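Cryptochrome DASH, chloroplastic/mitochondrial (Arabidopsis thaliana, PDB 2J4D) repairs cyclobutane pyrimidine dimers in single-stranded DNA, binds DNA without sequence specificity, carries FAD and a folate light antenna, and may also serve as a photoreceptor. Local coordinates at residues A[34-39]-A[63-68]; A[57-62]-A[211-216]; A[183-188]-A[195-200]. All coordinates share one frame; numbering follows the deposited sequence.

Contact 1 (A[34-39]-A[63-68])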
loop_
_atom_site.group_PDB
_atom_site.type_symbol
_atom_site.label_atom_id
_atom_site.label_comp_id
_atom_site.label_asym_id
_atom_site.label_seq_id
_atom_site.Cartn_x
_atom_site.Cartn_y
_atom_site.Cartn_z
ATOM N N VAL A 34 -14.117 12.930 27.721
ATOM C CA VAL A 34 -12.688 13.212 27.614
ATOM C C VAL A 34 -12.386 14.656 27.964
ATOM O O VAL A 34 -12.909 15.592 27.353
ATOM C CB VAL A 34 -12.122 12.854 26.219
ATOM C CG1 VAL A 34 -13.151 13.127 25.175
ATOM C CG2 VAL A 34 -10.822 13.623 25.960
ATOM N N LYS A 35 -11.554 14.803 28.994
ATOM C CA LYS A 35 -11.122 16.099 29.514
ATOM C C LYS A 35 -9.750 16.415 28.928
ATOM O O LYS A 35 -8.805 15.645 29.095
ATOM C CB LYS A 35 -11.027 16.051 31.041
ATOM C CG LYS A 35 -10.007 15.034 31.572
ATOM C CD LYS A 35 -10.613 13.647 31.811
ATOM C CE LYS A 35 -9.901 12.545 31.026
ATOM N NZ LYS A 35 -10.549 12.287 29.709
ATOM N N ARG A 36 -9.635 17.556 28.263
ATOM C CA ARG A 36 -8.372 17.929 27.651
ATOM C C ARG A 36 -7.687 19.094 28.352
ATOM O O ARG A 36 -6.501 19.346 28.135
ATOM C CB ARG A 36 -8.618 18.278 26.187
ATOM C CG ARG A 36 -9.420 17.222 25.463
ATOM C CD ARG A 36 -9.475 17.553 24.009
ATOM N NE ARG A 36 -8.135 17.578 23.444
ATOM C CZ ARG A 36 -7.745 18.421 22.497
ATOM N NH1 ARG A 36 -8.591 19.316 22.007
ATOM N NH2 ARG A 36 -6.508 18.362 22.023
ATOM N N LYS A 37 -8.430 19.786 29.211
ATOM C CA LYS A 37 -7.911 20.942 29.940
ATOM C C LYS A 37 -6.586 20.699 30.667
ATOM O O LYS A 37 -6.455 19.776 31.473
ATOM C CB LYS A 37 -8.973 21.435 30.930
ATOM C CG LYS A 37 -8.988 22.942 31.124
ATOM C CD LYS A 37 -10.330 23.434 31.668
ATOM C CE LYS A 37 -11.466 23.236 30.660
ATOM N NZ LYS A 37 -12.741 23.888 31.094
ATOM N N GLY A 38 -5.603 21.541 30.353
ATOM C CA GLY A 38 -4.292 21.453 30.970
ATOM C C GLY A 38 -3.357 20.355 30.488
ATOM O O GLY A 38 -2.232 20.257 30.981
ATOM N N LYS A 39 -3.784 19.539 29.525
ATOM C CA LYS A 39 -2.927 18.451 29.059
ATOM C C LYS A 39 -1.764 18.859 28.152
ATOM O O LYS A 39 -0.918 18.032 27.802
ATOM C CB LYS A 39 -3.779 17.355 28.413
ATOM C CG LYS A 39 -4.605 16.608 29.456
ATOM C CD LYS A 39 -5.324 15.398 28.906
ATOM C CE LYS A 39 -6.051 14.673 30.028
ATOM N NZ LYS A 39 -6.796 13.486 29.543
ATOM N N SER A 63 -6.867 12.905 22.866
ATOM C CA SER A 63 -7.329 12.641 24.221
ATOM C C SER A 63 -6.285 12.858 25.309
ATOM O O SER A 63 -6.616 12.866 26.491
ATOM C CB SER A 63 -7.885 11.215 24.320
ATOM O OG SER A 63 -6.884 10.261 24.034
ATOM N N SER A 64 -5.030 13.054 24.921
ATOM C CA SER A 64 -3.988 13.261 25.915
ATOM C C SER A 64 -3.348 14.646 25.828
ATOM O O SER A 64 -2.244 14.859 26.331
ATOM C CB SER A 64 -2.915 12.186 25.760
ATOM O OG SER A 64 -2.232 12.332 24.533
ATOM N N SER A 65 -4.046 15.585 25.203
ATOM C CA SER A 65 -3.537 16.943 25.040
ATOM C C SER A 65 -4.685 17.945 25.006
ATOM O O SER A 65 -5.854 17.559 25.034
ATOM C CB SER A 65 -2.786 17.058 23.718
ATOM O OG SER A 65 -3.705 16.995 22.636
ATOM N N ASP A 66 -4.346 19.229 24.960
ATOM C CA ASP A 66 -5.367 20.262 24.839
ATOM C C ASP A 66 -5.136 20.975 23.517
ATOM O O ASP A 66 -5.976 21.760 23.063
ATOM C CB ASP A 66 -5.338 21.266 26.007
ATOM C CG ASP A 66 -3.982 21.924 26.205
ATOM O OD1 ASP A 66 -3.340 22.334 25.214
ATOM O OD2 ASP A 66 -3.565 22.051 27.377
ATOM N N THR A 67 -4.009 20.659 22.879
ATOM C CA THR A 67 -3.634 21.263 21.601
ATOM C C THR A 67 -2.816 20.272 20.768
ATOM O O THR A 67 -1.919 19.614 21.288
ATOM C CB THR A 67 -2.791 22.530 21.836
ATOM O OG1 THR A 67 -3.487 23.393 22.741
ATOM C CG2 THR A 67 -2.564 23.276 20.536
ATOM N N ILE A 68 -3.116 20.170 19.477
ATOM C CA ILE A 68 -2.393 19.229 18.613
ATOM C C ILE A 68 -1.704 19.897 17.442
ATOM O O ILE A 68 -2.275 20.773 16.805
ATOM C CB ILE A 68 -3.338 18.171 17.990
ATOM C CG1 ILE A 68 -4.098 17.423 19.080
ATOM C CG2 ILE A 68 -2.524 17.204 17.118
ATOM C CD1 ILE A 68 -5.244 16.570 18.536
HETATM O O HOH W 1 -6.132 23.438 28.824
HETATM O O HOH W 2 0.280 16.701 25.627
HETATM O O HOH W 3 -0.886 15.160 28.787
#
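At the rim of the Rossmann-like alpha/beta domain, the loop 34-39 that leads into strand 41-46 lies against the turn between helix 56-63 and strand 67-74. A type II beta turn from Arg36 to Lys39, with Gly38 at positive phi, brings the side chains of Arg36 and Lys39 onto residues 63-66. Arg36 bends at chi3 (61°), so its guanidinium comes over Asp66, whose CA sits 3.5 Å above one face near the rim. In the guanidinium plane, Arg36 NH2 donates to Ser65 OG at 3.2 Å. Arg36 NE makes a weak, bent bond to Ser65 O at 2.8 Å, while its stronger partner is Trp62 O; Ser65 OG is also bonded to Ala61 O. Lys39 runs extended past Ser64, and its NZ meets Ser63 O at 3.1 Å, nearly along the C=O axis. The same NZ bonds weakly back to Lys35 O. At its root packing is tight, Lys39 CB being 3.4 Å from Ser65 CA. One water bridges Gly38 N and Asp66 OD2, and Asp66 OD2 also accepts from Gly40 N. Turn carbonyls gripped by side chains of the incoming loop tie a helix-to-strand turn to the entry of the neighbouring parallel strand in a beta-alpha-beta unit.

Contact 2 (A[57-62]-A[211-216]); sequences ALYKAW and TRIPLS
Two hydroxyls grip Lys60 O near the end of helix 56-63, Ser64 OG and, weakly, Ser63 OG. Thr211 is held by one hydrogen bond at OG1, to Asp56 OD1, and one at its backbone N, to Asp54 OD1, beside the start of the helix. That turns its CG2 onto Tyr59, 3.9 Å from Tyr59 CB, the two side chains crossing at about a right angle. Ile213 CD1 comes in at the edge of the Tyr59 ring, near its plane, 4.0 Å from Tyr59 CB. The other branch of Ile213, CG2, lies 4.1 Å from Leu58 CD2. Trp62, with CG anti to the backbone N (chi1 172°), reaches out to meet Pro214 tip to tip. Pro214 CG sits over one face in a CH-pi contact, 3.6 Å from the centroid of the six-membered ring and 9° off its normal. An alanine in place of Trp62 would remove the indole face on which Pro214 rests and would probably loosen the hold of segment 211-216 on the helix. Ala57 and Ala61 face strands 41-46 and 138-142, with Leu58 also reaching Leu44 of strand 41-46: a helix covering a parallel sheet and itself covered by the interdomain linker, as in the photolyase/cryptochrome fold.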
loop_
_atom_site.group_PDB
_atom_site.type_symbol
_atom_site.label_atom_id
_atom_site.label_comp_id
_atom_site.label_asym_id
_atom_site.label_seq_id
_atom_site.Cartn_x
_atom_site.Cartn_y
_atom_site.Cartn_z
ATOM N N ALA A 57 -3.622 6.845 16.506
ATOM C CA ALA A 57 -2.579 7.790 16.905
ATOM C C ALA A 57 -3.221 9.167 17.096
ATOM O O ALA A 57 -2.953 9.859 18.083
ATOM C CB ALA A 57 -1.473 7.845 15.845
ATOM N N LEU A 58 -4.067 9.554 16.145
ATOM C CA LEU A 58 -4.782 10.825 16.206
ATOM C C LEU A 58 -5.687 10.842 17.436
ATOM O O LEU A 58 -5.749 11.829 18.168
ATOM C CB LEU A 58 -5.636 11.011 14.950
ATOM C CG LEU A 58 -6.615 12.190 14.943
ATOM C CD1 LEU A 58 -5.849 13.495 15.080
ATOM C CD2 LEU A 58 -7.421 12.188 13.646
ATOM N N TYR A 59 -6.400 9.746 17.671
ATOM C CA TYR A 59 -7.276 9.704 18.835
ATOM C C TYR A 59 -6.498 9.852 20.146
ATOM O O TYR A 59 -6.895 10.618 21.026
ATOM C CB TYR A 59 -8.076 8.397 18.889
ATOM C CG TYR A 59 -9.071 8.404 20.025
ATOM C CD1 TYR A 59 -10.336 8.964 19.862
ATOM C CD2 TYR A 59 -8.712 7.949 21.291
ATOM C CE1 TYR A 59 -11.219 9.076 20.930
ATOM C CE2 TYR A 59 -9.585 8.060 22.367
ATOM C CZ TYR A 59 -10.834 8.628 22.178
ATOM O OH TYR A 59 -11.687 8.773 23.245
ATOM N N LYS A 60 -5.402 9.113 20.284
ATOM C CA LYS A 60 -4.609 9.172 21.513
ATOM C C LYS A 60 -3.967 10.540 21.712
ATOM O O LYS A 60 -3.828 11.019 22.847
ATOM C CB LYS A 60 -3.543 8.072 21.502
ATOM C CG LYS A 60 -2.672 8.002 22.758
ATOM C CD LYS A 60 -3.490 7.914 24.045
ATOM C CE LYS A 60 -2.629 7.495 25.239
ATOM N NZ LYS A 60 -2.774 6.040 25.560
ATOM N N ALA A 61 -3.579 11.169 20.609
ATOM C CA ALA A 61 -2.970 12.494 20.660
ATOM C C ALA A 61 -4.001 13.502 21.169
ATOM O O ALA A 61 -3.723 14.323 22.049
ATOM C CB ALA A 61 -2.495 12.895 19.278
ATOM N N TRP A 62 -5.200 13.426 20.607
ATOM C CA TRP A 62 -6.287 14.317 20.978
ATOM C C TRP A 62 -6.724 14.148 22.428
ATOM O O TRP A 62 -6.915 15.129 23.142
ATOM C CB TRP A 62 -7.481 14.070 20.057
ATOM C CG TRP A 62 -8.730 14.788 20.462
ATOM C CD1 TRP A 62 -9.008 16.117 20.302
ATOM C CD2 TRP A 62 -9.881 14.208 21.080
ATOM N NE1 TRP A 62 -10.269 16.398 20.779
ATOM C CE2 TRP A 62 -10.825 15.245 21.264
ATOM C CE3 TRP A 62 -10.209 12.911 21.498
ATOM C CZ2 TRP A 62 -12.076 15.023 21.848
ATOM C CZ3 TRP A 62 -11.457 12.691 22.079
ATOM C CH2 TRP A 62 -12.372 13.744 22.247
ATOM N N THR A 211 -11.965 2.884 15.462
ATOM C CA THR A 211 -11.950 3.956 16.452
ATOM C C THR A 211 -12.731 5.175 15.947
ATOM O O THR A 211 -12.507 5.648 14.827
ATOM C CB THR A 211 -10.495 4.355 16.787
ATOM O OG1 THR A 211 -9.835 3.238 17.402
ATOM C CG2 THR A 211 -10.459 5.543 17.739
ATOM N N ARG A 212 -13.658 5.667 16.769
ATOM C CA ARG A 212 -14.475 6.823 16.406
ATOM C C ARG A 212 -13.738 8.110 16.725
ATOM O O ARG A 212 -13.204 8.276 17.817
ATOM C CB ARG A 212 -15.815 6.805 17.147
ATOM C CG ARG A 212 -16.602 5.530 16.938
ATOM C CD ARG A 212 -16.637 5.142 15.471
ATOM N NE ARG A 212 -16.548 3.693 15.312
ATOM C CZ ARG A 212 -17.532 2.921 14.865
ATOM N NH1 ARG A 212 -18.698 3.457 14.518
ATOM N NH2 ARG A 212 -17.350 1.610 14.776
ATOM N N ILE A 213 -13.732 9.021 15.762
ATOM C CA ILE A 213 -13.033 10.287 15.887
ATOM C C ILE A 213 -14.013 11.455 15.996
ATOM O O ILE A 213 -14.970 11.546 15.223
ATOM C CB ILE A 213 -12.133 10.521 14.648
ATOM C CG1 ILE A 213 -11.174 9.339 14.455
ATOM C CG2 ILE A 213 -11.377 11.827 14.794
ATOM C CD1 ILE A 213 -10.189 9.104 15.608
ATOM N N PRO A 214 -13.785 12.368 16.952
ATOM C CA PRO A 214 -14.689 13.516 17.105
ATOM C C PRO A 214 -14.644 14.466 15.919
ATOM O O PRO A 214 -13.639 14.549 15.213
ATOM C CB PRO A 214 -14.209 14.172 18.399
ATOM C CG PRO A 214 -12.758 13.794 18.471
ATOM C CD PRO A 214 -12.769 12.348 18.019
ATOM N N LEU A 215 -15.742 15.182 15.698
ATOM C CA LEU A 215 -15.823 16.124 14.588
ATOM C C LEU A 215 -14.993 17.376 14.843
ATOM O O LEU A 215 -14.620 18.080 13.912
ATOM C CB LEU A 215 -17.283 16.507 14.331
ATOM C CG LEU A 215 -18.143 15.378 13.756
ATOM C CD1 LEU A 215 -19.583 15.849 13.582
ATOM C CD2 LEU A 215 -17.558 14.932 12.422
ATOM N N SER A 216 -14.705 17.644 16.110
ATOM C CA SER A 216 -13.912 18.812 16.494
ATOM C C SER A 216 -12.634 18.317 17.157
ATOM O O SER A 216 -12.688 17.681 18.211
ATOM C CB SER A 216 -14.702 19.686 17.474
ATOM O OG SER A 216 -13.872 20.665 18.070
#

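Contact 3 (A[183-188]-A[195-200])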
loop_
_atom_site.group_PDB
_atom_site.type_symbol
_atom_site.label_atom_id
_atom_site.label_comp_id
_atom_site.label_asym_id
_atom_site.label_seq_id
_atom_site.Cartn_x
_atom_site.Cartn_y
_atom_site.Cartn_z
ATOM N N LEU A 183 -3.386 -11.165 19.105
ATOM C CA LEU A 183 -3.007 -12.436 18.486
ATOM C C LEU A 183 -2.842 -13.580 19.479
ATOM O O LEU A 183 -2.525 -13.362 20.646
ATOM C CB LEU A 183 -1.704 -12.275 17.703
ATOM C CG LEU A 183 -1.750 -11.343 16.491
ATOM C CD1 LEU A 183 -0.361 -11.253 15.877
ATOM C CD2 LEU A 183 -2.742 -11.875 15.469
ATOM N N PRO A 184 -3.067 -14.822 19.023
ATOM C CA PRO A 184 -2.932 -15.996 19.890
ATOM C C PRO A 184 -1.483 -16.465 20.000
ATOM O O PRO A 184 -1.220 -17.598 20.382
ATOM C CB PRO A 184 -3.828 -17.028 19.214
ATOM C CG PRO A 184 -3.672 -16.696 17.762
ATOM C CD PRO A 184 -3.718 -15.177 17.747
ATOM N N PHE A 185 -0.549 -15.588 19.642
ATOM C CA PHE A 185 0.879 -15.891 19.716
ATOM C C PHE A 185 1.700 -14.618 19.538
ATOM O O PHE A 185 1.221 -13.648 18.952
ATOM C CB PHE A 185 1.287 -16.931 18.647
ATOM C CG PHE A 185 0.468 -16.875 17.370
ATOM C CD1 PHE A 185 0.394 -15.706 16.616
ATOM C CD2 PHE A 185 -0.247 -17.991 16.942
ATOM C CE1 PHE A 185 -0.387 -15.649 15.457
ATOM C CE2 PHE A 185 -1.032 -17.948 15.785
ATOM C CZ PHE A 185 -1.104 -16.772 15.040
ATOM N N ASP A 186 2.915 -14.593 20.082
ATOM C CA ASP A 186 3.768 -13.426 19.888
ATOM C C ASP A 186 4.229 -13.597 18.446
ATOM O O ASP A 186 4.327 -14.730 17.974
ATOM C CB ASP A 186 4.988 -13.449 20.811
ATOM C CG ASP A 186 5.880 -12.226 20.620
ATOM O OD1 ASP A 186 5.520 -11.141 21.126
ATOM O OD2 ASP A 186 6.928 -12.339 19.944
ATOM N N VAL A 187 4.523 -12.501 17.748
ATOM C CA VAL A 187 4.942 -12.597 16.347
ATOM C C VAL A 187 6.206 -13.412 16.113
ATOM O O VAL A 187 6.425 -13.923 15.013
ATOM C CB VAL A 187 5.117 -11.200 15.703
ATOM C CG1 VAL A 187 3.768 -10.494 15.641
ATOM C CG2 VAL A 187 6.114 -10.371 16.495
ATOM N N PHE A 188 7.040 -13.534 17.140
ATOM C CA PHE A 188 8.259 -14.327 17.025
ATOM C C PHE A 188 7.862 -15.770 16.729
ATOM O O PHE A 188 8.613 -16.523 16.121
ATOM C CB PHE A 188 9.057 -14.270 18.332
ATOM C CG PHE A 188 10.165 -13.255 18.324
ATOM C CD1 PHE A 188 10.107 -12.148 17.481
ATOM C CD2 PHE A 188 11.265 -13.403 19.163
ATOM C CE1 PHE A 188 11.133 -11.200 17.474
ATOM C CE2 PHE A 188 12.297 -12.462 19.166
ATOM C CZ PHE A 188 12.230 -11.360 18.319
ATOM N N THR A 195 -2.128 -20.649 6.106
ATOM C CA THR A 195 -3.358 -21.326 6.483
ATOM C C THR A 195 -3.467 -21.493 7.987
ATOM O O THR A 195 -4.542 -21.315 8.564
ATOM C CB THR A 195 -3.459 -22.703 5.816
ATOM O OG1 THR A 195 -3.461 -22.533 4.394
ATOM C CG2 THR A 195 -4.743 -23.401 6.234
ATOM N N GLN A 196 -2.355 -21.832 8.625
ATOM C CA GLN A 196 -2.364 -22.005 10.068
ATOM C C GLN A 196 -2.566 -20.682 10.793
ATOM O O GLN A 196 -3.286 -20.620 11.788
ATOM C CB GLN A 196 -1.077 -22.683 10.520
ATOM C CG GLN A 196 -1.008 -24.121 10.037
ATOM C CD GLN A 196 -2.299 -24.886 10.326
ATOM O OE1 GLN A 196 -2.978 -25.364 9.407
ATOM N NE2 GLN A 196 -2.644 -24.998 11.607
ATOM N N PHE A 197 -1.930 -19.625 10.291
ATOM C CA PHE A 197 -2.082 -18.298 10.881
ATOM C C PHE A 197 -3.547 -17.889 10.762
ATOM O O PHE A 197 -4.172 -17.463 11.730
ATOM C CB PHE A 197 -1.216 -17.282 10.129
ATOM C CG PHE A 197 -1.577 -15.854 10.412
ATOM C CD1 PHE A 197 -1.206 -15.251 11.609
ATOM C CD2 PHE A 197 -2.291 -15.104 9.475
ATOM C CE1 PHE A 197 -1.538 -13.919 11.872
ATOM C CE2 PHE A 197 -2.629 -13.772 9.729
ATOM C CZ PHE A 197 -2.252 -13.180 10.927
ATOM N N ARG A 198 -4.096 -18.034 9.565
ATOM C CA ARG A 198 -5.485 -17.659 9.336
ATOM C C ARG A 198 -6.463 -18.429 10.214
ATOM O O ARG A 198 -7.325 -17.832 10.872
ATOM C CB ARG A 198 -5.860 -17.860 7.868
ATOM C CG ARG A 198 -7.310 -17.497 7.560
ATOM C CD ARG A 198 -7.648 -17.752 6.101
ATOM N NE ARG A 198 -7.570 -19.169 5.763
ATOM C CZ ARG A 198 -8.406 -20.094 6.224
ATOM N NH1 ARG A 198 -9.392 -19.753 7.043
ATOM N NH2 ARG A 198 -8.251 -21.361 5.868
ATOM N N LYS A 199 -6.344 -19.752 10.223
ATOM C CA LYS A 199 -7.254 -20.555 11.032
ATOM C C LYS A 199 -7.198 -20.139 12.493
ATOM O O LYS A 199 -8.228 -20.091 13.166
ATOM C CB LYS A 199 -6.925 -22.047 10.911
ATOM C CG LYS A 199 -7.185 -22.632 9.535
ATOM C CD LYS A 199 -7.106 -24.154 9.565
ATOM C CE LYS A 199 -7.186 -24.748 8.163
ATOM N NZ LYS A 199 -8.418 -24.344 7.426
ATOM N N SER A 200 -5.998 -19.816 12.975
ATOM C CA SER A 200 -5.826 -19.416 14.369
ATOM C C SER A 200 -6.464 -18.089 14.733
ATOM O O SER A 200 -7.181 -18.000 15.730
ATOM C CB SER A 200 -4.342 -19.367 14.740
ATOM O OG SER A 200 -3.754 -20.638 14.573
#
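From CB, Phe185 sets off with an unusual first torsion, chi1 31°, well away from a staggered position, and this swings the ring toward helix 194-204. Over one face lies the preceding proline: Pro184 CG is 3.5 Å above the ring plane, displaced toward the rim. Along one edge, Phe185 CE1 comes to 4.0 Å from Phe197 CD1. At the tip, Phe185 CZ approaches the same atom, Phe197 CD1, more closely, at 3.8 Å and near the Phe185 ring plane. The two side chains cross at about a right angle, while their ring planes are inclined by only about 36°. Phe185 CE2 touches Ser200 CB, which comes in obliquely at 3.7 Å, one helical turn on from Phe197. Ser200 turns its hydroxyl back along the helix: OG donates to Gln196 O at 2.8 Å, and that carbonyl also takes the backbone N of Ser200, so one oxygen serves two donors.

This is where the loop from the alpha/beta domain meets the helical, FAD-binding part of the photolyase fold. Phe197, its CG anti to the backbone N (chi1 164°), is buried against Ile327 and the ring of Tyr331 on helix 317-339. Leu183 adds a looser touch, its CD2 lying 4.3 Å from Phe197 CE1, and itself packs on Phe334 of that same helix. Beyond Phe185 the loop closes into an Asx turn, in which Phe188 N donates to Asp186 OD2 at 3.1 Å, meeting it from above the carboxylate plane. Phe188 lines a methenyltetrahydrofolate pocket together with Asp189, Asp192 and Lys338.

Contacts 1 and 2 are neighbours with centres 11 Å apart, and they meet at Trp62 of contact 2: its backbone oxygen receives Arg36 NE, while Val34 packs on the Trp62 indole and Ile68 on its CA. Helix 56-63 runs directly into the turn of contact 1, so loop 34-39 and linker 211-216 hold successive parts of one unit, away from the annotated sites. Contact 3 lies apart, its centre 29 Å from that of contact 2 and 37 Å from that of contact 1. In sequence it is nested within the loop that contact 2 closes. It is the one near the cofactors: the side chain of Phe197 is about 10 Å from the bound FAD, and Phe188 belongs to a folate pocket.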